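Local coordinates for calcineurin-like phosphoesterase domain-containing protein (Aquifex aeolicus, PDB 1XM7) that is of unknown function but is probably a hydrolase with a calcineurin-like metallophosphoesterase fold, at residues D97-I101 and M130-I134; G106-L110 and Y135-D141; I144-W150 and I167-W173. The contacts are given in a common frame with arbitrary orientation. Residue numbers count along the deposited sequence, not the author numbering.

Interaction 1 of 3, residues D97-I101 and M130-I134; sequences DFYKI and MVREI
One face of a helix packs on an edge strand and the loop leading into it. Residues 130-134 are regular helix, with Ile134 N bonded to Met130 O at 2.8 Å. Residues 97-101 pass from a turn into extended chain. Lys100 and Ile101 are clearly strand, and Lys100 pairs with Leu111 of the next strand. The closest CA atoms are those of Tyr99 and Val131, 7.9 Å apart, so side chains alone bridge the gap. Phe98, Tyr99 and Ile101 all send CB toward the helix. Phe98 takes the t rotamer and reaches out to the turn at Met130 and Val131. Phe98 CZ lies 3.7 Å from Met130 CB and 3.9 Å from Val131 CG2. Tyr99 is p, and its ring stands up as a flat wall beside Ile134. Ile134 is the main bump. In its m, t rotamer it pushes CD1 into the notch between the two rings. This methyl sits over one face of Tyr99, 3.7 Å from the ring centroid and 18° off the normal, a CH-pi contact. Ile134 CD1 also meets the edge of the Phe98 ring, 4.2 Å from Phe98 CE1. Ile101, also m, t, meets the other branch, Ile101 CD1 lying 4.0 Å from Ile134 CG2. The CB of Met130 leans toward the strand, but its thioether end leads away. This is helix-on-sheet packing in an alpha/beta fold, at the margin of the sheet. No hydrogen bond crosses the interface, which buries 229 Å². Its chemistry is wholly apolar, so it rests on close fit, mostly of aliphatic groups against two rings.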
loop_
_atom_site.group_PDB
_atom_site.type_symbol
_atom_site.label_atom_id
_atom_site.label_comp_id
_atom_site.label_asym_id
_atom_site.label_seq_id
_atom_site.Cartn_x
_atom_site.Cartn_y
_atom_site.Cartn_z
ATOM N N ASP A 97 2.159 12.900 -1.997
ATOM C CA ASP A 97 3.566 12.584 -1.824
ATOM C C ASP A 97 4.031 11.992 -0.500
ATOM O O ASP A 97 5.143 11.469 -0.433
ATOM C CB ASP A 97 4.438 13.790 -2.195
ATOM C CG ASP A 97 4.036 15.047 -1.478
ATOM O OD1 ASP A 97 2.925 15.547 -1.746
ATOM O OD2 ASP A 97 4.837 15.531 -0.651
ATOM N N PHE A 98 3.224 12.055 0.552
ATOM C CA PHE A 98 3.672 11.447 1.797
ATOM C C PHE A 98 2.605 10.784 2.649
ATOM O O PHE A 98 2.851 9.719 3.205
ATOM C CB PHE A 98 4.448 12.441 2.654
ATOM C CG PHE A 98 5.106 11.810 3.864
ATOM C CD1 PHE A 98 4.527 11.908 5.128
ATOM C CD2 PHE A 98 6.293 11.097 3.729
ATOM C CE1 PHE A 98 5.116 11.311 6.232
ATOM C CE2 PHE A 98 6.890 10.493 4.835
ATOM C CZ PHE A 98 6.298 10.603 6.088
ATOM N N TYR A 99 1.433 11.397 2.771
ATOM C CA TYR A 99 0.371 10.785 3.563
ATOM C C TYR A 99 -0.976 11.291 3.111
ATOM O O TYR A 99 -1.068 12.206 2.302
ATOM C CB TYR A 99 0.517 11.131 5.040
ATOM C CG TYR A 99 0.105 12.553 5.339
ATOM C CD1 TYR A 99 0.926 13.621 5.003
ATOM C CD2 TYR A 99 -1.133 12.832 5.914
ATOM C CE1 TYR A 99 0.529 14.933 5.229
ATOM C CE2 TYR A 99 -1.545 14.142 6.144
ATOM C CZ TYR A 99 -0.709 15.185 5.798
ATOM O OH TYR A 99 -1.109 16.479 6.012
ATOM N N LYS A 100 -2.024 10.700 3.663
ATOM C CA LYS A 100 -3.382 11.107 3.348
ATOM C C LYS A 100 -4.225 10.683 4.521
ATOM O O LYS A 100 -4.070 9.579 5.040
ATOM C CB LYS A 100 -3.887 10.413 2.082
ATOM C CG LYS A 100 -4.887 11.227 1.266
ATOM C CD LYS A 100 -6.272 11.239 1.869
ATOM C CE LYS A 100 -7.269 11.895 0.916
ATOM N NZ LYS A 100 -6.907 13.319 0.660
ATOM N N ILE A 101 -5.104 11.570 4.955
ATOM C CA ILE A 101 -5.970 11.247 6.062
ATOM C C ILE A 101 -7.403 11.114 5.582
ATOM O O ILE A 101 -7.905 11.947 4.823
ATOM C CB ILE A 101 -5.874 12.307 7.162
ATOM C CG1 ILE A 101 -4.484 12.241 7.790
ATOM C CG2 ILE A 101 -6.935 12.063 8.214
ATOM C CD1 ILE A 101 -4.218 13.295 8.820
ATOM N N MET A 130 7.875 11.107 11.143
ATOM C CA MET A 130 6.892 12.040 10.619
ATOM C C MET A 130 5.505 11.414 10.694
ATOM O O MET A 130 4.532 12.069 11.069
ATOM C CB MET A 130 7.246 12.406 9.179
ATOM C CG MET A 130 8.572 13.168 9.041
ATOM S SD MET A 130 8.555 14.752 9.911
ATOM C CE MET A 130 8.946 15.756 8.627
ATOM N N VAL A 131 5.424 10.134 10.350
ATOM C CA VAL A 131 4.164 9.399 10.381
ATOM C C VAL A 131 3.576 9.414 11.791
ATOM O O VAL A 131 2.387 9.677 11.981
ATOM C CB VAL A 131 4.376 7.927 9.926
ATOM C CG1 VAL A 131 3.093 7.130 10.117
ATOM C CG2 VAL A 131 4.809 7.888 8.460
ATOM N N ARG A 132 4.419 9.107 12.772
ATOM C CA ARG A 132 4.005 9.106 14.164
ATOM C C ARG A 132 3.528 10.513 14.508
ATOM O O ARG A 132 2.435 10.704 15.041
ATOM C CB ARG A 132 5.177 8.740 15.070
ATOM C CG ARG A 132 5.801 7.401 14.768
ATOM C CD ARG A 132 6.625 6.916 15.957
ATOM N NE ARG A 132 7.812 7.731 16.197
ATOM C CZ ARG A 132 8.995 7.522 15.625
ATOM N NH1 ARG A 132 9.153 6.520 14.778
ATOM N NH2 ARG A 132 10.023 8.313 15.899
ATOM N N GLU A 133 4.351 11.501 14.180
ATOM C CA GLU A 133 4.009 12.882 14.467
ATOM C C GLU A 133 2.629 13.238 13.948
ATOM O O GLU A 133 1.789 13.737 14.703
ATOM C CB GLU A 133 5.068 13.815 13.879
ATOM C CG GLU A 133 5.587 14.834 14.890
ATOM C CD GLU A 133 5.705 14.258 16.306
ATOM O OE1 GLU A 133 6.510 13.313 16.522
ATOM O OE2 GLU A 133 4.977 14.755 17.200
ATOM N N ILE A 134 2.381 12.971 12.671
ATOM C CA ILE A 134 1.075 13.263 12.071
ATOM C C ILE A 134 -0.017 12.518 12.832
ATOM O O ILE A 134 -1.036 13.098 13.218
ATOM C CB ILE A 134 1.015 12.810 10.599
ATOM C CG1 ILE A 134 1.858 13.736 9.723
ATOM C CG2 ILE A 134 -0.433 12.758 10.130
ATOM C CD1 ILE A 134 2.032 13.218 8.305
#

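Interaction 2 of 3, residues G106-L110 and Y135-D141; sequences GKRIL and YFKENCD
Arg108 carries the polar part of this contact. Its NH2 forms a salt bridge with Glu138 OE1 at 3.0 Å; the arginine is extended (chi1 to chi3 all t), and Glu138 curls back with chi1 and chi2 both m. The Arg108 backbone is held as well. Its N donates to Asp141 OD2 at 2.9 Å, and its O accepts from Asp141 N at 2.8 Å. Asp141 is m, which brings the carboxylate back to the strand. The closest CA pair is Arg108 and Cys140, 5.1 Å apart. Residues 107-110 are extended, while 135-137 are the last turn of a helix. That helix ends in a Schellman motif: Asn139 has positive phi (53°), Cys140 N bonds Tyr135 O at 3.0 Å, and Asn139 N bonds Phe136 O at 3.0 Å. Packing follows further along. Leu110 CB lies 4.0 Å from Cys140 SG, and Leu110 CD1 lies 4.2 Å from Tyr135 CB, at the edge of the tyrosine ring. The CA-to-CB bond of Ile109 points away from residues 135-141. The pair belongs to a beta-alpha-beta crossover in which strand 107-112 and helix 125-137 lead to the parallel strand 142-145. On its other side, strand 107-112 pairs with the antiparallel strand 99-104.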
loop_
_atom_site.group_PDB
_atom_site.type_symbol
_atom_site.label_atom_id
_atom_site.label_comp_id
_atom_site.label_asym_id
_atom_site.label_seq_id
_atom_site.Cartn_x
_atom_site.Cartn_y
_atom_site.Cartn_z
ATOM N N GLY A 106 -16.805 7.189 11.379
ATOM C CA GLY A 106 -16.352 7.799 12.612
ATOM C C GLY A 106 -14.847 7.909 12.777
ATOM O O GLY A 106 -14.300 9.020 12.785
ATOM N N LYS A 107 -14.177 6.765 12.910
ATOM C CA LYS A 107 -12.733 6.742 13.108
ATOM C C LYS A 107 -11.910 7.426 12.016
ATOM O O LYS A 107 -12.311 7.490 10.851
ATOM C CB LYS A 107 -12.277 5.302 13.353
ATOM C CG LYS A 107 -12.889 4.759 14.648
ATOM C CD LYS A 107 -12.260 3.462 15.134
ATOM C CE LYS A 107 -12.811 3.093 16.517
ATOM N NZ LYS A 107 -12.221 1.827 17.047
ATOM N N ARG A 108 -10.763 7.957 12.430
ATOM C CA ARG A 108 -9.855 8.694 11.558
ATOM C C ARG A 108 -8.668 7.825 11.150
ATOM O O ARG A 108 -7.990 7.255 12.006
ATOM C CB ARG A 108 -9.383 9.937 12.304
ATOM C CG ARG A 108 -8.899 11.048 11.429
ATOM C CD ARG A 108 -8.822 12.347 12.213
ATOM N NE ARG A 108 -8.261 13.403 11.379
ATOM C CZ ARG A 108 -8.251 14.695 11.692
ATOM N NH1 ARG A 108 -8.782 15.114 12.836
ATOM N NH2 ARG A 108 -7.696 15.571 10.860
ATOM N N ILE A 109 -8.413 7.748 9.843
ATOM C CA ILE A 109 -7.338 6.911 9.316
ATOM C C ILE A 109 -6.178 7.608 8.593
ATOM O O ILE A 109 -6.376 8.374 7.643
ATOM C CB ILE A 109 -7.902 5.844 8.344
ATOM C CG1 ILE A 109 -9.090 5.120 8.984
ATOM C CG2 ILE A 109 -6.809 4.836 7.991
ATOM C CD1 ILE A 109 -9.824 4.180 8.041
ATOM N N LEU A 110 -4.964 7.304 9.051
ATOM C CA LEU A 110 -3.748 7.840 8.461
ATOM C C LEU A 110 -3.254 6.815 7.452
ATOM O O LEU A 110 -3.078 5.634 7.774
ATOM C CB LEU A 110 -2.655 8.037 9.517
ATOM C CG LEU A 110 -1.568 9.107 9.320
ATOM C CD1 LEU A 110 -0.273 8.599 9.908
ATOM C CD2 LEU A 110 -1.368 9.450 7.869
ATOM N N TYR A 135 0.209 11.225 13.030
ATOM C CA TYR A 135 -0.735 10.380 13.734
ATOM C C TYR A 135 -1.178 11.063 15.013
ATOM O O TYR A 135 -2.373 11.248 15.244
ATOM C CB TYR A 135 -0.085 9.047 14.080
ATOM C CG TYR A 135 -1.049 8.009 14.619
ATOM C CD1 TYR A 135 -1.775 7.187 13.758
ATOM C CD2 TYR A 135 -1.195 7.815 15.989
ATOM C CE1 TYR A 135 -2.614 6.191 14.249
ATOM C CE2 TYR A 135 -2.031 6.824 16.490
ATOM C CZ TYR A 135 -2.733 6.013 15.618
ATOM O OH TYR A 135 -3.528 5.004 16.121
ATOM N N PHE A 136 -0.206 11.445 15.839
ATOM C CA PHE A 136 -0.495 12.097 17.115
ATOM C C PHE A 136 -1.175 13.452 16.960
ATOM O O PHE A 136 -2.205 13.718 17.582
ATOM C CB PHE A 136 0.789 12.290 17.924
ATOM C CG PHE A 136 1.488 11.013 18.283
ATOM C CD1 PHE A 136 0.767 9.895 18.697
ATOM C CD2 PHE A 136 2.886 10.941 18.253
ATOM C CE1 PHE A 136 1.428 8.720 19.081
ATOM C CE2 PHE A 136 3.557 9.773 18.633
ATOM C CZ PHE A 136 2.827 8.661 19.047
ATOM N N LYS A 137 -0.576 14.303 16.134
ATOM C CA LYS A 137 -1.086 15.647 15.891
ATOM C C LYS A 137 -2.542 15.653 15.441
ATOM O O LYS A 137 -3.330 16.474 15.903
ATOM C CB LYS A 137 -0.220 16.349 14.836
ATOM C CG LYS A 137 -0.712 17.732 14.391
ATOM C CD LYS A 137 -0.045 18.132 13.064
ATOM C CE LYS A 137 -0.522 19.490 12.519
ATOM N NZ LYS A 137 0.079 20.671 13.230
ATOM N N GLU A 138 -2.898 14.740 14.542
ATOM C CA GLU A 138 -4.265 14.682 14.033
ATOM C C GLU A 138 -5.176 13.752 14.827
ATOM O O GLU A 138 -6.319 13.530 14.449
ATOM C CB GLU A 138 -4.258 14.257 12.563
ATOM C CG GLU A 138 -3.444 15.162 11.658
ATOM C CD GLU A 138 -3.877 16.624 11.728
ATOM O OE1 GLU A 138 -5.064 16.924 11.455
ATOM O OE2 GLU A 138 -3.021 17.476 12.054
ATOM N N ASN A 139 -4.667 13.204 15.923
ATOM C CA ASN A 139 -5.450 12.308 16.769
ATOM C C ASN A 139 -6.065 11.176 15.975
ATOM O O ASN A 139 -7.261 10.911 16.073
ATOM C CB ASN A 139 -6.541 13.100 17.489
ATOM C CG ASN A 139 -5.963 14.109 18.464
ATOM O OD1 ASN A 139 -5.464 13.735 19.530
ATOM N ND2 ASN A 139 -6.002 15.395 18.095
ATOM N N CYS A 140 -5.229 10.499 15.199
ATOM C CA CYS A 140 -5.677 9.389 14.368
ATOM C C CYS A 140 -5.956 8.107 15.142
ATOM O O CYS A 140 -5.323 7.814 16.165
ATOM C CB CYS A 140 -4.654 9.120 13.265
ATOM S SG CYS A 140 -4.538 10.469 12.070
ATOM N N ASP A 141 -6.918 7.345 14.635
ATOM C CA ASP A 141 -7.308 6.098 15.261
ATOM C C ASP A 141 -6.569 4.897 14.679
ATOM O O ASP A 141 -6.286 3.921 15.381
ATOM C CB ASP A 141 -8.820 5.916 15.115
ATOM C CG ASP A 141 -9.600 6.966 15.885
ATOM O OD1 ASP A 141 -9.602 6.899 17.136
ATOM O OD2 ASP A 141 -10.194 7.864 15.246
#

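Interaction 3 of 3, residues I144-W150 and I167-W173; sequences IHGHVHW and INANVEW
Trp173 lays one face of its six-membered ring under the backbone of Trp150, whose CA is 3.8 Å from the ring centroid in a CH-pi contact. The two indoles meet obliquely, with planes at 43° and Trp150 CD1 3.7 Å from Trp173 CZ3. Trp173 NE1 donates to Val148 O at 2.7 Å. The segments begin as parallel strands, Ile144 bridged with Ile167 and His145 with Asn168. His145 N bonds Ile167 O at 3.1 Å, and Ala169 N bonds His145 O at 2.6 Å. Ile144 CG1 packs 4.0 Å from Ile167 CG2 on one face. Beyond, both chains leave the sheet as loops, and residues 171-173 form a 3-10 turn. Asn168, chi1 t, makes an Asx turn: OD1 accepts from Asn170 N at 2.9 Å, while ND2 donates to Val148 O at 3.0 Å. His145, chi1 p, turns ND1 back to Gly146 O at 2.9 Å. Glu172 OE2 accepts from Trp150 N at 3.0 Å, a water donates to both Glu172 OE2 and Trp150 O, and Glu172 OE1 forms a salt bridge with Arg25. Gly146 to His149 match the GHxH motif of metallophosphoesterases, whose histidines bind metal in relatives. Side-chain-to-backbone bonds thus probably fix the loop carrying His147 and His149.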
loop_
_atom_site.group_PDB
_atom_site.type_symbol
_atom_site.label_atom_id
_atom_site.label_comp_id
_atom_site.label_asym_id
_atom_site.label_seq_id
_atom_site.Cartn_x
_atom_site.Cartn_y
_atom_site.Cartn_z
ATOM N N ILE A 144 -2.730 2.829 8.244
ATOM C CA ILE A 144 -2.644 1.761 7.265
ATOM C C ILE A 144 -1.385 2.129 6.494
ATOM O O ILE A 144 -1.254 3.260 6.013
ATOM C CB ILE A 144 -3.851 1.760 6.324
ATOM C CG1 ILE A 144 -5.129 1.651 7.147
ATOM C CG2 ILE A 144 -3.758 0.591 5.343
ATOM C CD1 ILE A 144 -6.355 1.400 6.320
ATOM N N HIS A 145 -0.448 1.192 6.406
ATOM C CA HIS A 145 0.810 1.452 5.714
ATOM C C HIS A 145 1.300 0.235 4.945
ATOM O O HIS A 145 0.599 -0.761 4.820
ATOM C CB HIS A 145 1.875 1.850 6.731
ATOM C CG HIS A 145 2.237 0.743 7.665
ATOM N ND1 HIS A 145 2.917 -0.381 7.251
ATOM C CD2 HIS A 145 1.943 0.546 8.972
ATOM C CE1 HIS A 145 3.022 -1.225 8.262
ATOM N NE2 HIS A 145 2.439 -0.688 9.317
ATOM N N GLY A 146 2.512 0.346 4.420
ATOM C CA GLY A 146 3.128 -0.749 3.697
ATOM C C GLY A 146 4.596 -0.794 4.091
ATOM O O GLY A 146 4.937 -0.858 5.277
ATOM N N HIS A 147 5.469 -0.781 3.094
ATOM C CA HIS A 147 6.902 -0.761 3.325
ATOM C C HIS A 147 7.566 -1.981 3.979
ATOM O O HIS A 147 8.623 -2.410 3.519
ATOM C CB HIS A 147 7.253 0.502 4.114
ATOM C CG HIS A 147 8.724 0.754 4.222
ATOM N ND1 HIS A 147 9.482 0.300 5.278
ATOM C CD2 HIS A 147 9.580 1.393 3.388
ATOM C CE1 HIS A 147 10.743 0.648 5.094
ATOM N NE2 HIS A 147 10.828 1.313 3.953
ATOM N N VAL A 148 6.984 -2.537 5.041
ATOM C CA VAL A 148 7.600 -3.699 5.703
ATOM C C VAL A 148 7.248 -5.030 5.041
ATOM O O VAL A 148 6.099 -5.472 5.078
ATOM C CB VAL A 148 7.209 -3.784 7.188
ATOM C CG1 VAL A 148 8.034 -4.871 7.868
ATOM C CG2 VAL A 148 7.430 -2.434 7.864
ATOM N N HIS A 149 8.248 -5.676 4.451
ATOM C CA HIS A 149 8.036 -6.940 3.758
ATOM C C HIS A 149 7.877 -8.142 4.659
ATOM O O HIS A 149 8.124 -8.093 5.860
ATOM C CB HIS A 149 9.176 -7.214 2.777
ATOM C CG HIS A 149 9.386 -6.120 1.777
ATOM N ND1 HIS A 149 8.345 -5.526 1.094
ATOM C CD2 HIS A 149 10.514 -5.506 1.347
ATOM C CE1 HIS A 149 8.824 -4.593 0.291
ATOM N NE2 HIS A 149 10.138 -4.561 0.426
ATOM N N TRP A 150 7.462 -9.234 4.039
ATOM C CA TRP A 150 7.261 -10.479 4.739
ATOM C C TRP A 150 8.585 -10.983 5.291
ATOM O O TRP A 150 9.632 -10.825 4.664
ATOM C CB TRP A 150 6.680 -11.521 3.778
ATOM C CG TRP A 150 6.485 -12.868 4.408
ATOM C CD1 TRP A 150 5.356 -13.334 5.034
ATOM C CD2 TRP A 150 7.483 -13.888 4.572
ATOM N NE1 TRP A 150 5.596 -14.576 5.581
ATOM C CE2 TRP A 150 6.893 -14.938 5.313
ATOM C CE3 TRP A 150 8.823 -14.012 4.172
ATOM C CZ2 TRP A 150 7.599 -16.098 5.663
ATOM C CZ3 TRP A 150 9.524 -15.163 4.523
ATOM C CH2 TRP A 150 8.910 -16.190 5.262
ATOM N N ILE A 167 -2.119 -1.548 10.347
ATOM C CA ILE A 167 -2.294 -2.738 9.532
ATOM C C ILE A 167 -1.408 -2.573 8.304
ATOM O O ILE A 167 -1.397 -1.515 7.674
ATOM C CB ILE A 167 -3.749 -2.927 9.087
ATOM C CG1 ILE A 167 -3.757 -3.440 7.649
ATOM C CG2 ILE A 167 -4.535 -1.648 9.280
ATOM C CD1 ILE A 167 -5.044 -3.226 6.923
ATOM N N ASN A 168 -0.671 -3.627 7.978
ATOM C CA ASN A 168 0.257 -3.616 6.860
ATOM C C ASN A 168 -0.429 -4.024 5.560
ATOM O O ASN A 168 -0.812 -5.182 5.404
ATOM C CB ASN A 168 1.401 -4.580 7.160
ATOM C CG ASN A 168 2.579 -4.391 6.241
ATOM O OD1 ASN A 168 2.416 -4.049 5.075
ATOM N ND2 ASN A 168 3.780 -4.629 6.756
ATOM N N ALA A 169 -0.568 -3.080 4.626
ATOM C CA ALA A 169 -1.212 -3.339 3.338
ATOM C C ALA A 169 -0.300 -3.960 2.268
ATOM O O ALA A 169 -0.727 -4.173 1.132
ATOM C CB ALA A 169 -1.806 -2.064 2.810
ATOM N N ASN A 170 0.949 -4.247 2.633
ATOM C CA ASN A 170 1.923 -4.840 1.713
ATOM C C ASN A 170 1.421 -6.181 1.197
ATOM O O ASN A 170 1.005 -7.030 1.975
ATOM C CB ASN A 170 3.265 -5.029 2.430
ATOM C CG ASN A 170 4.357 -5.570 1.515
ATOM O OD1 ASN A 170 5.503 -5.125 1.577
ATOM N ND2 ASN A 170 4.012 -6.536 0.673
ATOM N N VAL A 171 1.474 -6.370 -0.116
ATOM C CA VAL A 171 1.009 -7.609 -0.735
ATOM C C VAL A 171 1.596 -8.863 -0.107
ATOM O O VAL A 171 0.885 -9.837 0.112
ATOM C CB VAL A 171 1.321 -7.635 -2.248
ATOM C CG1 VAL A 171 0.474 -6.608 -2.967
ATOM C CG2 VAL A 171 2.799 -7.364 -2.485
ATOM N N GLU A 172 2.890 -8.832 0.192
ATOM C CA GLU A 172 3.571 -9.982 0.780
ATOM C C GLU A 172 2.967 -10.491 2.092
ATOM O O GLU A 172 3.190 -11.639 2.479
ATOM C CB GLU A 172 5.053 -9.665 1.000
ATOM C CG GLU A 172 5.833 -9.410 -0.272
ATOM C CD GLU A 172 7.328 -9.391 -0.033
ATOM O OE1 GLU A 172 8.081 -9.125 -0.982
ATOM O OE2 GLU A 172 7.758 -9.647 1.106
ATOM N N TRP A 173 2.210 -9.647 2.780
ATOM C CA TRP A 173 1.604 -10.056 4.041
ATOM C C TRP A 173 0.162 -10.479 3.891
ATOM O O TRP A 173 -0.383 -11.142 4.774
ATOM C CB TRP A 173 1.653 -8.926 5.063
ATOM C CG TRP A 173 3.001 -8.686 5.641
ATOM C CD1 TRP A 173 3.804 -7.605 5.426
ATOM C CD2 TRP A 173 3.709 -9.540 6.552
ATOM N NE1 TRP A 173 4.965 -7.729 6.147
ATOM C CE2 TRP A 173 4.935 -8.907 6.848
ATOM C CE3 TRP A 173 3.425 -10.778 7.145
ATOM C CZ2 TRP A 173 5.882 -9.471 7.717
ATOM C CZ3 TRP A 173 4.364 -11.338 8.006
ATOM C CH2 TRP A 173 5.578 -10.682 8.283
HETATM O O HOH W 1 10.102 -10.693 2.026
#

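Overall arrangement
Interactions 1 and 2 both use helix 125-137, the first through its side and the second through its C-terminal end. Their strand partners, 99-104 and 107-112, are antiparallel neighbours, and the contacts touch where Ile101 CD1 lies 3.5 Å from Glu138 CG. Interaction 1 is a surface contact and apolar. Interaction 2 is partly buried and adds a salt bridge and two hydrogen bonds to the strand backbone. Interaction 3 is buried, its centre about 7 Å from the centre of the chain, and the most polar. It starts in the same sheet and runs on into loops; Leu110 O and Ile144 N, 2.9 Å apart, probably hydrogen-bond interaction 2 to it. Interactions 1 and 3 do not touch.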